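Local atomic coordinates of uncharacterized conserved protein with double-stranded beta-helix domain (Klebsiella pneumoniae subsp. pneumoniae MGH 78578, PDB entry 3H8U), a protein that is of unknown function but carries a cupin-type double-stranded beta-helix domain and probably binds a metal ion. Residues 71-76 with 87-92. Sequence-based numbering, arbitrary orientation.
Sequences AEYHQG and DIAIAK
Y73 and A89 meet as ring face and methyl group, and this pair carries most of the contact between the strands 71-74 and 87-91. A89 CB stands 3.8 Å from the centroid of the Y73 ring, 22° off the ring normal, which meets the geometry of a CH-pi contact over the face. A89 CB is shifted from the centre toward the rim at the CE1-CZ bond of Y73, with both Y73 CE1 and Y73 CZ 3.6 Å from A89 CB. The CB bond of Y73 already points at strand 87-91, and with CG anti to the backbone N (chi1 -176°) the ring continues across. Beyond the methyl, the phenol oxygen reaches the backbone between I90 and A91: Y73 OH is 3.7 Å from I90 C, and A91 CB flanks the hydroxyl, 3.9 Å from Y73 OH. No direct hydrogen bond joins the two segments; instead a water binds Y73 OH at 2.8 Å and donates a weak, long bond to A89 O. The hydroxyl, in a buried setting, thus has a polar partner, and R13 of the second subunit adds a weak bond from NH2. In the ring plane, Q75 NE2 lies at the Y73 edge. The axes of strands 71-74 and 87-91 come within 9.7 Å at their closest and run in nearly the same direction, 20° apart, a separation that fits facing sheets bridged by side chains, as in the interior of the cupin double-stranded beta-helix. Strand 70-74 sits between 80-84 and 97-101 in one sheet, from which L83 and H97 also touch Y73, while W64 of strand 61-68 in the other packs edge-to-face with it. Strand 87-91 borders 61-68 and pairs antiparallel with a strand of the second subunit, continuing its sheet across the dimer interface.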
ATOM      1  N   ALA A  71     -10.850  -7.843  -9.887  1.00 31.72           N
ATOM      2  CA  ALA A  71     -10.374  -7.498 -11.215  1.00 31.44           C
ATOM      3  C   ALA A  71      -9.615  -8.652 -11.841  1.00 31.10           C
ATOM      4  O   ALA A  71      -9.143  -9.554 -11.145  1.00 30.31           O
ATOM      5  CB  ALA A  71      -9.475  -6.267 -11.170  1.00 30.74           C
ATOM      6  N   GLU A  72      -9.538  -8.600 -13.166  1.00 30.37           N
ATOM      7  CA  GLU A  72      -8.621  -9.411 -13.949  1.00 31.44           C
ATOM      8  C   GLU A  72      -7.335  -8.632 -14.038  1.00 31.55           C
ATOM      9  O   GLU A  72      -7.328  -7.574 -14.630  1.00 32.80           O
ATOM     10  CB  GLU A  72      -9.073  -9.503 -15.378  1.00 32.31           C
ATOM     11  CG  GLU A  72     -10.271 -10.262 -15.706  1.00 35.50           C
ATOM     12  CD  GLU A  72     -10.625 -10.058 -17.208  1.00 41.43           C
ATOM     13  OE1 GLU A  72      -9.788  -9.564 -18.057  1.00 44.72           O
ATOM     14  OE2 GLU A  72     -11.767 -10.365 -17.525  1.00 46.08           O
ATOM     15  N   TYR A  73      -6.256  -9.161 -13.477  1.00 30.62           N
ATOM     16  CA  TYR A  73      -4.962  -8.484 -13.487  1.00 30.42           C
ATOM     17  C   TYR A  73      -4.208  -8.990 -14.717  1.00 30.75           C
ATOM     18  O   TYR A  73      -3.958 -10.176 -14.829  1.00 30.53           O
ATOM     19  CB  TYR A  73      -4.221  -8.851 -12.203  1.00 30.12           C
ATOM     20  CG  TYR A  73      -2.898  -8.163 -12.010  1.00 29.66           C
ATOM     21  CD1 TYR A  73      -2.824  -6.795 -11.799  1.00 28.15           C
ATOM     22  CD2 TYR A  73      -1.697  -8.900 -12.013  1.00 29.68           C
ATOM     23  CE1 TYR A  73      -1.575  -6.160 -11.559  1.00 29.77           C
ATOM     24  CE2 TYR A  73      -0.487  -8.274 -11.793  1.00 30.47           C
ATOM     25  CZ  TYR A  73      -0.422  -6.921 -11.569  1.00 29.59           C
ATOM     26  OH  TYR A  73       0.826  -6.336 -11.365  1.00 30.74           O
ATOM     27  N   HIS A  74      -3.955  -8.113 -15.683  1.00 30.51           N
ATOM     28  CA  HIS A  74      -3.186  -8.479 -16.885  1.00 30.84           C
ATOM     29  C   HIS A  74      -1.686  -8.411 -16.608  1.00 30.13           C
ATOM     30  O   HIS A  74      -1.180  -7.396 -16.154  1.00 29.32           O
ATOM     31  CB  HIS A  74      -3.504  -7.531 -18.044  1.00 30.92           C
ATOM     32  CG  HIS A  74      -2.836  -7.910 -19.344  1.00 32.88           C
ATOM     33  ND1 HIS A  74      -2.339  -6.970 -20.224  1.00 35.36           N
ATOM     34  CD2 HIS A  74      -2.581  -9.123 -19.908  1.00 31.98           C
ATOM     35  CE1 HIS A  74      -1.817  -7.583 -21.270  1.00 34.81           C
ATOM     36  NE2 HIS A  74      -1.924  -8.888 -21.089  1.00 32.43           N
ATOM     37  N   GLN A  75      -0.984  -9.495 -16.920  1.00 29.78           N
ATOM     38  CA  GLN A  75       0.453  -9.632 -16.629  1.00 29.94           C
ATOM     39  C   GLN A  75       1.296  -9.524 -17.898  1.00 29.66           C
ATOM     40  O   GLN A  75       2.496  -9.810 -17.852  1.00 30.30           O
ATOM     41  CB  GLN A  75       0.719 -10.985 -15.932  1.00 28.91           C
ATOM     42  CG  GLN A  75      -0.087 -11.148 -14.611  1.00 29.27           C
ATOM     43  CD  GLN A  75       0.409 -12.254 -13.695  1.00 30.56           C
ATOM     44  OE1 GLN A  75       1.317 -13.023 -14.051  1.00 33.84           O
ATOM     45  NE2 GLN A  75      -0.196 -12.363 -12.527  1.00 31.32           N
ATOM     46  N   GLY A  76       0.676  -9.099 -19.005  1.00 29.41           N
ATOM     47  CA  GLY A  76       1.325  -9.047 -20.310  1.00 29.66           C
ATOM     48  C   GLY A  76       0.995 -10.297 -21.128  1.00 29.99           C
ATOM     49  O   GLY A  76       0.713 -11.352 -20.556  1.00 28.03           O
ATOM     50  N   ASP A  87      -5.989  -8.431  -1.610  1.00 30.55           N
ATOM     51  CA  ASP A  87      -4.848  -8.926  -2.360  1.00 29.43           C
ATOM     52  C   ASP A  87      -3.847  -7.798  -2.620  1.00 29.48           C
ATOM     53  O   ASP A  87      -4.198  -6.616  -2.657  1.00 30.84           O
ATOM     54  CB  ASP A  87      -5.276  -9.492  -3.734  1.00 29.86           C
ATOM     55  CG  ASP A  87      -5.930 -10.836  -3.661  1.00 29.04           C
ATOM     56  OD1 ASP A  87      -5.871 -11.511  -2.607  1.00 30.07           O
ATOM     57  OD2 ASP A  87      -6.504 -11.238  -4.718  1.00 30.59           O
ATOM     58  N   ILE A  88      -2.593  -8.195  -2.836  1.00 29.64           N
ATOM     59  CA  ILE A  88      -1.506  -7.334  -3.260  1.00 29.82           C
ATOM     60  C   ILE A  88      -1.113  -7.788  -4.682  1.00 29.44           C
ATOM     61  O   ILE A  88      -0.963  -8.978  -4.925  1.00 29.92           O
ATOM     62  CB  ILE A  88      -0.284  -7.500  -2.310  1.00 30.67           C
ATOM     63  CG1 ILE A  88      -0.697  -7.168  -0.880  1.00 30.59           C
ATOM     64  CG2 ILE A  88       0.912  -6.696  -2.786  1.00 31.41           C
ATOM     65  CD1 ILE A  88       0.254  -7.646   0.188  1.00 31.92           C
ATOM     66  N   ALA A  89      -0.927  -6.853  -5.614  1.00 28.99           N
ATOM     67  CA  ALA A  89      -0.385  -7.179  -6.944  1.00 29.39           C
ATOM     68  C   ALA A  89       0.930  -6.426  -7.133  1.00 30.59           C
ATOM     69  O   ALA A  89       1.027  -5.257  -6.742  1.00 30.75           O
ATOM     70  CB  ALA A  89      -1.367  -6.810  -8.055  1.00 29.08           C
ATOM     71  N   ILE A  90       1.968  -7.123  -7.601  1.00 29.88           N
ATOM     72  CA  ILE A  90       3.268  -6.472  -7.748  1.00 30.49           C
ATOM     73  C   ILE A  90       3.736  -6.609  -9.178  1.00 30.22           C
ATOM     74  O   ILE A  90       3.823  -7.747  -9.722  1.00 29.86           O
ATOM     75  CB  ILE A  90       4.330  -6.998  -6.743  1.00 30.77           C
ATOM     76  CG1 ILE A  90       3.927  -6.697  -5.293  1.00 30.85           C
ATOM     77  CG2 ILE A  90       5.753  -6.387  -7.070  1.00 33.17           C
ATOM     78  CD1 ILE A  90       4.736  -7.511  -4.247  1.00 31.81           C
ATOM     79  N   ALA A  91       4.099  -5.475  -9.783  1.00 30.11           N
ATOM     80  CA  ALA A  91       4.866  -5.484 -11.035  1.00 30.18           C
ATOM     81  C   ALA A  91       6.269  -5.021 -10.687  1.00 31.59           C
ATOM     82  O   ALA A  91       6.451  -3.882 -10.203  1.00 30.92           O
ATOM     83  CB  ALA A  91       4.245  -4.560 -12.069  1.00 31.08           C
ATOM     84  N   LYS A  92       7.253  -5.889 -10.923  1.00 30.96           N
ATOM     85  CA  LYS A  92       8.665  -5.482 -10.859  1.00 30.45           C
ATOM     86  C   LYS A  92       9.021  -4.709 -12.116  1.00 30.43           C
ATOM     87  O   LYS A  92       8.266  -4.743 -13.086  1.00 30.54           O
ATOM     88  CB  LYS A  92       9.561  -6.690 -10.716  1.00 31.07           C
ATOM     89  CG  LYS A  92       9.353  -7.399  -9.413  1.00 31.91           C
ATOM     90  CD  LYS A  92      10.310  -8.550  -9.236  1.00 38.29           C
ATOM     91  CE  LYS A  92       9.706  -9.847  -9.591  1.00 41.29           C
ATOM     92  NZ  LYS A  92      10.658 -10.976  -9.252  1.00 43.23           N
TER
HETATM   93  O   HOH W   1       0.863  -3.931  -9.844  1.00 18.47           O